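Local coordinates for SH2 domain-containing protein 3C (Homo sapiens, PDB 3T6G), which acts as an adapter in integrin-mediated cell adhesion and migration, binding BCAR1 through a closed Cdc25-homology domain that is incapable of canonical nucleotide exchange, at residues A[49-54]-A[135-140]; A[60-65]-A[203-208]; A[99-104]-A[277-282]; A[147-152]-A[187-192]. The protein carries 2 engineered substitutions. All coordinates share one frame; numbering follows the deposited sequence.

Interaction 1: A[49-54]-A[135-140]; sequences DARTLA and AAELRG
Arg51 and Glu137 reach for each other from neighbouring helices: Arg51 carries CG anti to its backbone N (chi1 178°) and bends at chi3, while Glu137 keeps CG beside its own N and bends at chi2. Both belong to the all-helical Cdc25-homology (Ras-GEF) domain, where the short segments 50-54 and 135-140 have axes 8.6 Å apart, inclined at 54°. The result is a side-on, two-pronged salt bridge. Arg51 NE gives Glu137 OE1 a bond of 2.7 Å that is nearly straight at the hydrogen (169°), coming from well above the carboxylate plane. Arg51 NH2 donates to Glu137 OE2 at 2.8 Å, this time from the syn side and closer to that plane. Thr141 OG1 also hydrogen-bonds to Glu137 OE1, which gives this oxygen a second hold. An arginine suits this exposed position because its long aliphatic chain lets a charged end reach the other helix. Deeper in, small side chains take over, since alanine allows close approach: Ala50 faces the CG of Glu137, and Ala54 CB lies 3.9 Å from Glu137 CB. On the buried side, Ala54 CB packs 3.8 Å from the CD2 branch of Leu138.

Interaction 2: A[60-65]-A[203-208]; sequences VDCLVA and NTTFPH
The carboxylate of Asp61, whose CB lies against the ring of Phe206, is gripped by three groups: Ser147 OG and Asn144 ND2 at OD2, and Arg102 NE in a salt bridge at OD1. These partners satisfy a charge that sits in the protein interior, and they would be expected to favour its ionised form. Beside it, Phe206 sends its ring toward the helix with CG anti to the backbone N (chi1 -166°). The Asp61 CB stands 4.0 Å from Phe206 CD1, and the carbonyl O of Asp61 is 3.9 Å from CE1. One turn on, Ala65 CB meets CE1 and CZ of Phe206, 3.7 Å from each; a methyl here leaves room for the ring. In this way the end of helix 50-64 is joined, within the Cdc25-homology fold, to the irregular segment linking helices 175-193 and 210-215. Phe206 also stacks on Phe146 and forms backbone hydrogen bonds with Gly143 and Met145, which fix the position of its main chain. Cys62 contributes a compact, polarisable sulfur: Cys62 SG lies 3.9 Å from Thr205 O. The same Cys62 SG packs more loosely, at 4.4 Å, against Phe206 CD1.

Interaction 3: A[99-104]-A[277-282]; sequences LLERFH and FSTEFQ
Arg102 reaches the turn at Phe277 with CG anti to its backbone N (chi1 -166°), its chain extended from CG to NE, and then a bend at chi4 (66°) that swings CZ off the line of the chain. The guanidinium meets the Phe277 carbonyl end-on: NH1 and NH2 each donate to Phe277 O at 3.0 Å, and the oxygen lies in the guanidinium plane. NH1 gives a further bond to Thr279 OG1, at 3.1 Å and somewhat tilted from that plane, while NE pairs with Asp61. A planar group with several N-H donors suits a turn where backbone and hydroxyl oxygens converge. In the Cdc25-homology domain this turn separates helix 271-276 from helix 279-287, and Ser278 is the N-cap of the latter, its OG accepting from Phe281 N. Thr279 holds OG1 beside its backbone N (chi1 -60°), which leaves CG2 to pack 4.0 Å from Glu101 CG. A methionine in place of Arg102 would probably leave Phe277 O without its two side-chain donors and the buried Asp61 without its charge mate. Thr279 OG1 also donates to a water 2.9 Å away. That water in turn donates to Arg102 O at 2.8 Å and to Gln282 OE1 at 2.6 Å, linking the two helices by a solvent bridge.

Interaction 4: A[147-152]-A[187-192]; sequences SFAAVM and PFLKSL
The rings of Phe148 and Phe188 meet obliquely, centroids 5.9 Å apart and planes at 68°. Phe148 CE2 lies at the edge of the Phe188 ring, in its plane, and is 3.7 Å from Phe188 CD2. One face of Phe148 carries Met152 CG, offset toward the rim, while at its edge, near the ring plane, stands Leu192 CD1. Arg139 makes a cation-pi contact with Phe188. Between the helices Leu189 is the wedge, its CG anti to the backbone N (chi1 -177°) and its two methyls parted over different neighbours. CD1 of Leu189 sits 3.9 Å from Ala149 CB and 4.0 Å from Phe148 CE2. Its CD2 branch slides past Met152, 3.7 Å from Met152 CB. A branched aliphatic residue suits this spot, since each methyl finds its own partner. An alanine at Leu189 would probably open a gap beside Ala149 and Met152, as the two methyls that fill it would be gone, and leave Phe148 freer to shift. Small Ala149 lets the leucine come close although the segment axes stay 11.2 Å apart. This apolar interlocking, where segments 147-152 and 187-192 cross steeply, joins helices 145-155 and 175-193 and builds part of the helical core of the Cdc25-homology domain.

All four contacts lie within the Cdc25-homology (Ras-GEF) domain of this all-helical chain, their centres 13 to 18 Å apart. Interactions 1 and 2 share helix 50-64, one near its start and the other at its end. Along the sequence, interactions 1, 2 and 3 alternate their segments, whereas interaction 4 opens after interaction 1 has closed and falls between the two segments of both interaction 2 and interaction 3. Asp61 and Arg102 connect interactions 2 and 3, Asp61 and Ser147 connect 2 and 4, and Arg139 with Phe188 connects 1 and 4. Parts distant in sequence are thus joined into one compact body, whose closed conformation is required for BCAR1 binding.

Interaction 1: A[49-54]-A[135-140]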
loop_
_atom_site.group_PDB
_atom_site.type_symbol
_atom_site.label_atom_id
_atom_site.label_comp_id
_atom_site.label_asym_id
_atom_site.label_seq_id
_atom_site.Cartn_x
_atom_site.Cartn_y
_atom_site.Cartn_z
ATOM N N ASP A 49 -15.830 -16.385 -14.609
ATOM C CA ASP A 49 -16.203 -15.012 -14.870
ATOM C C ASP A 49 -15.397 -14.017 -14.004
ATOM O O ASP A 49 -14.690 -14.415 -13.096
ATOM C CB ASP A 49 -17.716 -14.848 -14.701
ATOM C CG ASP A 49 -18.157 -14.883 -13.249
ATOM O OD1 ASP A 49 -17.317 -14.689 -12.342
ATOM O OD2 ASP A 49 -19.363 -15.077 -13.012
ATOM N N ALA A 50 -15.512 -12.727 -14.290
ATOM C CA ALA A 50 -14.737 -11.715 -13.577
ATOM C C ALA A 50 -15.079 -11.651 -12.094
ATOM O O ALA A 50 -14.207 -11.392 -11.274
ATOM C CB ALA A 50 -14.947 -10.367 -14.195
ATOM N N ARG A 51 -16.342 -11.883 -11.756
ATOM C CA ARG A 51 -16.785 -11.792 -10.373
ATOM C C ARG A 51 -16.127 -12.845 -9.473
ATOM O O ARG A 51 -15.608 -12.508 -8.412
ATOM C CB ARG A 51 -18.305 -11.844 -10.259
ATOM C CG ARG A 51 -18.792 -11.788 -8.821
ATOM C CD ARG A 51 -20.242 -11.331 -8.726
ATOM N NE ARG A 51 -20.446 -10.007 -9.315
ATOM C CZ ARG A 51 -21.631 -9.531 -9.696
ATOM N NH1 ARG A 51 -22.725 -10.268 -9.558
ATOM N NH2 ARG A 51 -21.726 -8.318 -10.226
ATOM N N THR A 52 -16.101 -14.101 -9.902
ATOM C CA THR A 52 -15.428 -15.118 -9.107
ATOM C C THR A 52 -13.891 -14.931 -9.130
ATOM O O THR A 52 -13.202 -15.274 -8.187
ATOM C CB THR A 52 -15.920 -16.579 -9.445
ATOM O OG1 THR A 52 -14.987 -17.261 -10.291
ATOM C CG2 THR A 52 -17.269 -16.534 -10.114
ATOM N N LEU A 53 -13.354 -14.379 -10.203
ATOM C CA LEU A 53 -11.956 -14.009 -10.198
ATOM C C LEU A 53 -11.746 -13.040 -9.037
ATOM O O LEU A 53 -10.785 -13.153 -8.287
ATOM C CB LEU A 53 -11.579 -13.318 -11.506
ATOM C CG LEU A 53 -11.160 -14.269 -12.616
ATOM C CD1 LEU A 53 -10.185 -13.560 -13.513
ATOM C CD2 LEU A 53 -10.551 -15.573 -12.045
ATOM N N ALA A 54 -12.682 -12.104 -8.896
ATOM C CA ALA A 54 -12.573 -11.030 -7.921
ATOM C C ALA A 54 -12.678 -11.580 -6.518
ATOM O O ALA A 54 -11.900 -11.209 -5.645
ATOM C CB ALA A 54 -13.655 -9.981 -8.152
ATOM N N ALA A 135 -11.570 -5.346 -12.735
ATOM C CA ALA A 135 -11.294 -4.134 -11.972
ATOM C C ALA A 135 -12.580 -3.469 -11.501
ATOM O O ALA A 135 -12.631 -2.924 -10.400
ATOM C CB ALA A 135 -10.439 -3.164 -12.760
ATOM N N ALA A 136 -13.629 -3.522 -12.315
ATOM C CA ALA A 136 -14.898 -2.940 -11.892
ATOM C C ALA A 136 -15.498 -3.748 -10.741
ATOM O O ALA A 136 -16.100 -3.188 -9.827
ATOM C CB ALA A 136 -15.897 -2.808 -13.084
ATOM N N GLU A 137 -15.336 -5.067 -10.788
ATOM C CA GLU A 137 -15.870 -5.933 -9.738
ATOM C C GLU A 137 -15.101 -5.747 -8.416
ATOM O O GLU A 137 -15.680 -5.549 -7.351
ATOM C CB GLU A 137 -15.818 -7.394 -10.182
ATOM C CG GLU A 137 -16.884 -7.772 -11.185
ATOM C CD GLU A 137 -18.253 -7.822 -10.552
ATOM O OE1 GLU A 137 -18.349 -8.260 -9.385
ATOM O OE2 GLU A 137 -19.230 -7.406 -11.210
ATOM N N LEU A 138 -13.786 -5.826 -8.499
ATOM C CA LEU A 138 -12.947 -5.513 -7.364
ATOM C C LEU A 138 -13.404 -4.212 -6.712
ATOM O O LEU A 138 -13.539 -4.122 -5.489
ATOM C CB LEU A 138 -11.499 -5.419 -7.828
ATOM C CG LEU A 138 -10.955 -6.787 -8.221
ATOM C CD1 LEU A 138 -9.608 -6.713 -8.926
ATOM C CD2 LEU A 138 -10.901 -7.690 -6.978
ATOM N N ARG A 139 -13.691 -3.209 -7.528
ATOM C CA ARG A 139 -13.981 -1.903 -6.966
ATOM C C ARG A 139 -15.367 -1.814 -6.377
ATOM O O ARG A 139 -15.570 -1.148 -5.364
ATOM C CB ARG A 139 -13.818 -0.817 -8.013
ATOM C CG ARG A 139 -14.943 0.179 -7.975
ATOM C CD ARG A 139 -14.496 1.502 -8.491
ATOM N NE ARG A 139 -15.095 2.551 -7.697
ATOM C CZ ARG A 139 -16.113 3.290 -8.101
ATOM N NH1 ARG A 139 -16.624 3.092 -9.308
ATOM N NH2 ARG A 139 -16.606 4.231 -7.305
ATOM N N GLY A 140 -16.320 -2.484 -7.012
ATOM C CA GLY A 140 -17.720 -2.303 -6.677
ATOM C C GLY A 140 -18.326 -3.428 -5.874
ATOM O O GLY A 140 -18.936 -3.204 -4.839
#

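Interaction 2: A[60-65]-A[203-208]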
loop_
_atom_site.group_PDB
_atom_site.type_symbol
_atom_site.label_atom_id
_atom_site.label_comp_id
_atom_site.label_asym_id
_atom_site.label_seq_id
_atom_site.Cartn_x
_atom_site.Cartn_y
_atom_site.Cartn_z
ATOM N N VAL A 60 -7.396 -13.904 -0.916
ATOM C CA VAL A 60 -5.970 -14.036 -0.726
ATOM C C VAL A 60 -5.375 -12.702 -0.273
ATOM O O VAL A 60 -4.486 -12.664 0.562
ATOM C CB VAL A 60 -5.336 -14.503 -2.028
ATOM C CG1 VAL A 60 -3.842 -14.572 -1.898
ATOM C CG2 VAL A 60 -5.912 -15.890 -2.408
ATOM N N ASP A 61 -5.892 -11.613 -0.835
ATOM C CA ASP A 61 -5.397 -10.283 -0.568
ATOM C C ASP A 61 -5.536 -10.032 0.920
ATOM O O ASP A 61 -4.617 -9.550 1.591
ATOM C CB ASP A 61 -6.245 -9.234 -1.324
ATOM C CG ASP A 61 -5.780 -9.008 -2.762
ATOM O OD1 ASP A 61 -4.663 -9.470 -3.112
ATOM O OD2 ASP A 61 -6.540 -8.348 -3.532
ATOM N N CYS A 62 -6.727 -10.339 1.411
ATOM C CA CYS A 62 -7.076 -10.145 2.790
ATOM C C CYS A 62 -6.322 -11.063 3.756
ATOM O O CYS A 62 -6.084 -10.703 4.911
ATOM C CB CYS A 62 -8.567 -10.323 2.936
ATOM S SG CYS A 62 -9.466 -8.952 2.240
ATOM N N LEU A 63 -5.945 -12.249 3.299
ATOM C CA LEU A 63 -5.186 -13.141 4.172
ATOM C C LEU A 63 -3.782 -12.565 4.342
ATOM O O LEU A 63 -3.235 -12.556 5.442
ATOM C CB LEU A 63 -5.136 -14.572 3.609
ATOM C CG LEU A 63 -6.359 -15.467 3.910
ATOM C CD1 LEU A 63 -6.460 -16.726 3.018
ATOM C CD2 LEU A 63 -6.368 -15.910 5.380
ATOM N N VAL A 64 -3.214 -12.075 3.242
ATOM C CA VAL A 64 -1.841 -11.605 3.223
ATOM C C VAL A 64 -1.746 -10.308 3.996
ATOM O O VAL A 64 -0.774 -10.054 4.701
ATOM C CB VAL A 64 -1.344 -11.347 1.789
ATOM C CG1 VAL A 64 -0.043 -10.539 1.804
ATOM C CG2 VAL A 64 -1.152 -12.668 1.034
ATOM N N ALA A 65 -2.771 -9.488 3.860
ATOM C CA ALA A 65 -2.789 -8.192 4.508
ATOM C C ALA A 65 -3.220 -8.291 5.969
ATOM O O ALA A 65 -3.355 -7.274 6.636
ATOM C CB ALA A 65 -3.747 -7.280 3.773
ATOM N N ASN A 203 -18.963 -0.640 2.496
ATOM C CA ASN A 203 -18.750 -1.718 1.531
ATOM C C ASN A 203 -17.295 -2.096 1.429
ATOM O O ASN A 203 -16.934 -2.988 0.663
ATOM C CB ASN A 203 -19.287 -1.357 0.135
ATOM C CG ASN A 203 -19.250 -2.545 -0.843
ATOM O OD1 ASN A 203 -20.057 -3.469 -0.743
ATOM N ND2 ASN A 203 -18.315 -2.511 -1.792
ATOM N N THR A 204 -16.455 -1.439 2.221
ATOM C CA THR A 204 -15.015 -1.631 2.100
ATOM C C THR A 204 -14.495 -2.844 2.851
ATOM O O THR A 204 -14.964 -3.194 3.941
ATOM C CB THR A 204 -14.245 -0.388 2.554
ATOM O OG1 THR A 204 -14.784 0.762 1.893
ATOM C CG2 THR A 204 -12.784 -0.516 2.204
ATOM N N THR A 205 -13.447 -3.415 2.284
ATOM C CA THR A 205 -13.008 -4.745 2.591
ATOM C C THR A 205 -11.507 -4.689 2.571
ATOM O O THR A 205 -10.825 -5.466 3.229
ATOM C CB THR A 205 -13.518 -5.671 1.448
ATOM O OG1 THR A 205 -14.424 -6.668 1.959
ATOM C CG2 THR A 205 -12.373 -6.296 0.687
ATOM N N PHE A 206 -10.986 -3.749 1.799
ATOM C CA PHE A 206 -9.558 -3.520 1.733
ATOM C C PHE A 206 -9.317 -2.118 1.189
ATOM O O PHE A 206 -9.358 -1.905 -0.014
ATOM C CB PHE A 206 -8.918 -4.553 0.835
ATOM C CG PHE A 206 -7.437 -4.615 0.956
ATOM C CD1 PHE A 206 -6.765 -5.785 0.685
ATOM C CD2 PHE A 206 -6.721 -3.514 1.367
ATOM C CE1 PHE A 206 -5.407 -5.859 0.805
ATOM C CE2 PHE A 206 -5.354 -3.575 1.477
ATOM C CZ PHE A 206 -4.696 -4.743 1.188
ATOM N N PRO A 207 -9.039 -1.161 2.084
ATOM C CA PRO A 207 -9.017 0.270 1.780
ATOM C C PRO A 207 -7.824 0.604 0.908
ATOM O O PRO A 207 -6.939 -0.245 0.691
ATOM C CB PRO A 207 -8.802 0.891 3.149
ATOM C CG PRO A 207 -7.870 -0.099 3.808
ATOM C CD PRO A 207 -8.385 -1.450 3.374
ATOM N N HIS A 208 -7.790 1.837 0.416
ATOM C CA HIS A 208 -6.683 2.271 -0.425
ATOM C C HIS A 208 -5.477 2.622 0.478
ATOM O O HIS A 208 -5.505 3.614 1.206
ATOM C CB HIS A 208 -7.141 3.453 -1.306
ATOM C CG HIS A 208 -6.162 3.834 -2.370
ATOM N ND1 HIS A 208 -5.460 2.906 -3.102
ATOM C CD2 HIS A 208 -5.758 5.052 -2.817
ATOM C CE1 HIS A 208 -4.665 3.529 -3.959
ATOM N NE2 HIS A 208 -4.829 4.831 -3.806
#

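Interaction 3: A[99-104]-A[277-282]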
loop_
_atom_site.group_PDB
_atom_site.type_symbol
_atom_site.label_atom_id
_atom_site.label_comp_id
_atom_site.label_asym_id
_atom_site.label_seq_id
_atom_site.Cartn_x
_atom_site.Cartn_y
_atom_site.Cartn_z
ATOM N N LEU A 99 3.251 -6.408 0.800
ATOM C CA LEU A 99 2.134 -5.899 0.035
ATOM C C LEU A 99 2.613 -5.198 -1.234
ATOM O O LEU A 99 1.886 -5.150 -2.207
ATOM C CB LEU A 99 1.260 -4.953 0.852
ATOM C CG LEU A 99 0.367 -5.537 1.938
ATOM C CD1 LEU A 99 -0.332 -4.386 2.684
ATOM C CD2 LEU A 99 -0.661 -6.474 1.334
ATOM N N LEU A 100 3.822 -4.642 -1.228
ATOM C CA LEU A 100 4.317 -3.976 -2.431
ATOM C C LEU A 100 4.758 -5.012 -3.477
ATOM O O LEU A 100 4.537 -4.817 -4.682
ATOM C CB LEU A 100 5.444 -2.971 -2.128
ATOM C CG LEU A 100 5.078 -1.609 -1.504
ATOM C CD1 LEU A 100 6.315 -0.901 -0.944
ATOM C CD2 LEU A 100 4.358 -0.692 -2.464
ATOM N N GLU A 101 5.376 -6.108 -3.035
ATOM C CA GLU A 101 5.728 -7.178 -3.966
ATOM C C GLU A 101 4.451 -7.735 -4.561
ATOM O O GLU A 101 4.371 -7.987 -5.763
ATOM C CB GLU A 101 6.493 -8.312 -3.290
ATOM C CG GLU A 101 6.834 -9.468 -4.245
ATOM C CD GLU A 101 8.035 -9.175 -5.141
ATOM O OE1 GLU A 101 8.969 -8.499 -4.665
ATOM O OE2 GLU A 101 8.060 -9.616 -6.313
ATOM N N ARG A 102 3.446 -7.899 -3.710
ATOM C CA ARG A 102 2.210 -8.516 -4.151
ATOM C C ARG A 102 1.598 -7.679 -5.257
ATOM O O ARG A 102 1.310 -8.183 -6.347
ATOM C CB ARG A 102 1.205 -8.688 -3.005
ATOM C CG ARG A 102 0.052 -9.644 -3.373
ATOM C CD ARG A 102 -0.949 -9.871 -2.241
ATOM N NE ARG A 102 -2.228 -10.354 -2.749
ATOM C CZ ARG A 102 -2.402 -11.541 -3.338
ATOM N NH1 ARG A 102 -1.385 -12.389 -3.498
ATOM N NH2 ARG A 102 -3.600 -11.892 -3.766
ATOM N N PHE A 103 1.393 -6.405 -4.943
ATOM C CA PHE A 103 0.839 -5.419 -5.859
ATOM C C PHE A 103 1.533 -5.418 -7.237
ATOM O O PHE A 103 0.905 -5.747 -8.260
ATOM C CB PHE A 103 0.936 -4.042 -5.215
ATOM C CG PHE A 103 0.182 -2.963 -5.943
ATOM C CD1 PHE A 103 -1.154 -2.713 -5.654
ATOM C CD2 PHE A 103 0.817 -2.171 -6.885
ATOM C CE1 PHE A 103 -1.843 -1.707 -6.300
ATOM C CE2 PHE A 103 0.127 -1.152 -7.536
ATOM C CZ PHE A 103 -1.203 -0.919 -7.239
ATOM N N HIS A 104 2.815 -5.070 -7.289
ATOM C CA HIS A 104 3.417 -5.003 -8.606
ATOM C C HIS A 104 3.498 -6.348 -9.312
ATOM O O HIS A 104 3.338 -6.428 -10.528
ATOM C CB HIS A 104 4.770 -4.288 -8.645
ATOM C CG HIS A 104 5.169 -3.889 -10.039
ATOM N ND1 HIS A 104 4.320 -3.201 -10.885
ATOM C CD2 HIS A 104 6.296 -4.129 -10.755
ATOM C CE1 HIS A 104 4.916 -3.013 -12.048
ATOM N NE2 HIS A 104 6.117 -3.561 -11.995
ATOM N N PHE A 277 -3.530 -16.764 -7.762
ATOM C CA PHE A 277 -3.547 -15.442 -7.167
ATOM C C PHE A 277 -2.660 -15.357 -5.924
ATOM O O PHE A 277 -2.819 -14.451 -5.088
ATOM C CB PHE A 277 -4.982 -15.074 -6.806
ATOM C CG PHE A 277 -5.799 -14.675 -7.982
ATOM C CD1 PHE A 277 -5.342 -13.680 -8.850
ATOM C CD2 PHE A 277 -7.006 -15.305 -8.253
ATOM C CE1 PHE A 277 -6.090 -13.311 -9.960
ATOM C CE2 PHE A 277 -7.762 -14.940 -9.362
ATOM C CZ PHE A 277 -7.302 -13.950 -10.216
ATOM N N SER A 278 -1.740 -16.306 -5.801
ATOM C CA SER A 278 -0.802 -16.287 -4.699
ATOM C C SER A 278 0.547 -15.758 -5.201
ATOM O O SER A 278 1.024 -16.184 -6.274
ATOM C CB SER A 278 -0.662 -17.683 -4.074
ATOM O OG SER A 278 0.625 -18.225 -4.315
ATOM N N THR A 279 1.143 -14.836 -4.424
ATOM C CA THR A 279 2.373 -14.123 -4.817
ATOM C C THR A 279 3.574 -15.058 -4.971
ATOM O O THR A 279 4.363 -14.927 -5.920
ATOM C CB THR A 279 2.754 -13.026 -3.816
ATOM O OG1 THR A 279 1.697 -12.065 -3.728
ATOM C CG2 THR A 279 4.031 -12.337 -4.270
ATOM N N GLU A 280 3.712 -15.991 -4.035
ATOM C CA GLU A 280 4.698 -17.054 -4.164
ATOM C C GLU A 280 4.528 -17.827 -5.471
ATOM O O GLU A 280 5.501 -18.097 -6.176
ATOM C CB GLU A 280 4.604 -18.018 -2.977
ATOM C CG GLU A 280 4.495 -17.329 -1.617
ATOM C CD GLU A 280 5.122 -18.146 -0.485
ATOM O OE1 GLU A 280 4.739 -17.960 0.692
ATOM O OE2 GLU A 280 6.015 -18.969 -0.763
ATOM N N PHE A 281 3.294 -18.196 -5.798
ATOM C CA PHE A 281 3.051 -18.881 -7.065
ATOM C C PHE A 281 3.508 -17.975 -8.220
ATOM O O PHE A 281 4.220 -18.411 -9.141
ATOM C CB PHE A 281 1.572 -19.264 -7.222
ATOM C CG PHE A 281 1.189 -19.620 -8.637
ATOM C CD1 PHE A 281 1.426 -20.895 -9.139
ATOM C CD2 PHE A 281 0.596 -18.677 -9.470
ATOM C CE1 PHE A 281 1.073 -21.230 -10.456
ATOM C CE2 PHE A 281 0.236 -18.999 -10.789
ATOM C CZ PHE A 281 0.480 -20.271 -11.288
ATOM N N GLN A 282 3.122 -16.706 -8.154
ATOM C CA GLN A 282 3.506 -15.767 -9.202
ATOM C C GLN A 282 5.011 -15.580 -9.337
ATOM O O GLN A 282 5.555 -15.697 -10.432
ATOM C CB GLN A 282 2.764 -14.456 -9.032
ATOM C CG GLN A 282 1.261 -14.694 -9.149
ATOM C CD GLN A 282 0.439 -13.468 -8.895
ATOM O OE1 GLN A 282 0.973 -12.418 -8.574
ATOM N NE2 GLN A 282 -0.877 -13.596 -9.013
HETATM O O HOH W 1 1.260 -11.006 -6.382
#

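Interaction 4: A[147-152]-A[187-192]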
loop_
_atom_site.group_PDB
_atom_site.type_symbol
_atom_site.label_atom_id
_atom_site.label_comp_id
_atom_site.label_asym_id
_atom_site.label_seq_id
_atom_site.Cartn_x
_atom_site.Cartn_y
_atom_site.Cartn_z
ATOM N N SER A 147 -6.356 -4.777 -4.912
ATOM C CA SER A 147 -6.291 -5.427 -6.230
ATOM C C SER A 147 -6.979 -4.658 -7.365
ATOM O O SER A 147 -6.560 -4.739 -8.517
ATOM C CB SER A 147 -6.760 -6.885 -6.165
ATOM O OG SER A 147 -5.657 -7.707 -5.773
ATOM N N PHE A 148 -8.020 -3.907 -7.039
ATOM C CA PHE A 148 -8.553 -2.942 -7.980
ATOM C C PHE A 148 -7.421 -2.118 -8.603
ATOM O O PHE A 148 -7.326 -2.004 -9.816
ATOM C CB PHE A 148 -9.534 -2.018 -7.283
ATOM C CG PHE A 148 -9.868 -0.792 -8.084
ATOM C CD1 PHE A 148 -10.548 -0.905 -9.293
ATOM C CD2 PHE A 148 -9.510 0.482 -7.626
ATOM C CE1 PHE A 148 -10.859 0.220 -10.042
ATOM C CE2 PHE A 148 -9.822 1.635 -8.371
ATOM C CZ PHE A 148 -10.494 1.499 -9.588
ATOM N N ALA A 149 -6.543 -1.569 -7.769
ATOM C CA ALA A 149 -5.471 -0.696 -8.253
ATOM C C ALA A 149 -4.351 -1.503 -8.876
ATOM O O ALA A 149 -3.642 -1.021 -9.754
ATOM C CB ALA A 149 -4.922 0.180 -7.116
ATOM N N ALA A 150 -4.162 -2.727 -8.397
ATOM C CA ALA A 150 -3.185 -3.598 -9.020
ATOM C C ALA A 150 -3.662 -3.980 -10.440
ATOM O O ALA A 150 -2.850 -4.219 -11.338
ATOM C CB ALA A 150 -2.948 -4.849 -8.152
ATOM N N VAL A 151 -4.980 -4.016 -10.645
ATOM C CA VAL A 151 -5.517 -4.442 -11.928
ATOM C C VAL A 151 -5.455 -3.304 -12.942
ATOM O O VAL A 151 -4.956 -3.497 -14.051
ATOM C CB VAL A 151 -6.937 -5.038 -11.806
ATOM C CG1 VAL A 151 -7.628 -5.051 -13.162
ATOM C CG2 VAL A 151 -6.868 -6.474 -11.189
ATOM N N MET A 152 -5.973 -2.139 -12.549
ATOM C CA MET A 152 -5.716 -0.861 -13.222
ATOM C C MET A 152 -4.217 -0.619 -13.480
ATOM O O MET A 152 -3.834 -0.160 -14.545
ATOM C CB MET A 152 -6.277 0.283 -12.381
ATOM C CG MET A 152 -7.767 0.133 -12.089
ATOM S SD MET A 152 -8.765 0.490 -13.552
ATOM C CE MET A 152 -8.203 2.149 -13.903
ATOM N N PRO A 187 -10.489 7.675 -13.398
ATOM C CA PRO A 187 -10.599 8.928 -12.642
ATOM C C PRO A 187 -10.978 8.698 -11.180
ATOM O O PRO A 187 -10.755 9.566 -10.336
ATOM C CB PRO A 187 -11.711 9.698 -13.376
ATOM C CG PRO A 187 -11.865 8.991 -14.725
ATOM C CD PRO A 187 -11.517 7.555 -14.444
ATOM N N PHE A 188 -11.559 7.544 -10.884
ATOM C CA PHE A 188 -11.830 7.167 -9.501
ATOM C C PHE A 188 -10.499 6.938 -8.813
ATOM O O PHE A 188 -10.220 7.474 -7.746
ATOM C CB PHE A 188 -12.642 5.882 -9.469
ATOM C CG PHE A 188 -12.976 5.398 -8.082
ATOM C CD1 PHE A 188 -13.945 6.034 -7.325
ATOM C CD2 PHE A 188 -12.349 4.281 -7.554
ATOM C CE1 PHE A 188 -14.266 5.574 -6.058
ATOM C CE2 PHE A 188 -12.673 3.807 -6.287
ATOM C CZ PHE A 188 -13.629 4.454 -5.542
ATOM N N LEU A 189 -9.675 6.139 -9.463
ATOM C CA LEU A 189 -8.359 5.823 -8.958
ATOM C C LEU A 189 -7.508 7.085 -8.824
ATOM O O LEU A 189 -6.661 7.190 -7.936
ATOM C CB LEU A 189 -7.695 4.845 -9.909
ATOM C CG LEU A 189 -6.327 4.341 -9.501
ATOM C CD1 LEU A 189 -6.372 3.651 -8.148
ATOM C CD2 LEU A 189 -5.775 3.440 -10.579
ATOM N N LYS A 190 -7.736 8.047 -9.707
ATOM C CA LYS A 190 -6.960 9.274 -9.675
ATOM C C LYS A 190 -7.297 10.055 -8.405
ATOM O O LYS A 190 -6.410 10.611 -7.767
ATOM C CB LYS A 190 -7.245 10.109 -10.917
ATOM C CG LYS A 190 -6.103 10.969 -11.388
ATOM C CD LYS A 190 -6.529 11.716 -12.654
ATOM C CE LYS A 190 -5.452 12.670 -13.151
ATOM N NZ LYS A 190 -5.827 13.250 -14.485
ATOM N N SER A 191 -8.582 10.085 -8.047
ATOM C CA SER A 191 -9.040 10.639 -6.775
ATOM C C SER A 191 -8.393 9.945 -5.584
ATOM O O SER A 191 -7.785 10.598 -4.739
ATOM C CB SER A 191 -10.548 10.498 -6.630
ATOM O OG SER A 191 -11.239 11.495 -7.360
ATOM N N LEU A 192 -8.544 8.627 -5.510
ATOM C CA LEU A 192 -8.069 7.885 -4.355
ATOM C C LEU A 192 -6.634 8.269 -4.076
ATOM O O LEU A 192 -6.244 8.423 -2.921
ATOM C CB LEU A 192 -8.134 6.367 -4.587
ATOM C CG LEU A 192 -9.490 5.684 -4.729
ATOM C CD1 LEU A 192 -9.305 4.182 -4.998
ATOM C CD2 LEU A 192 -10.298 5.922 -3.475
#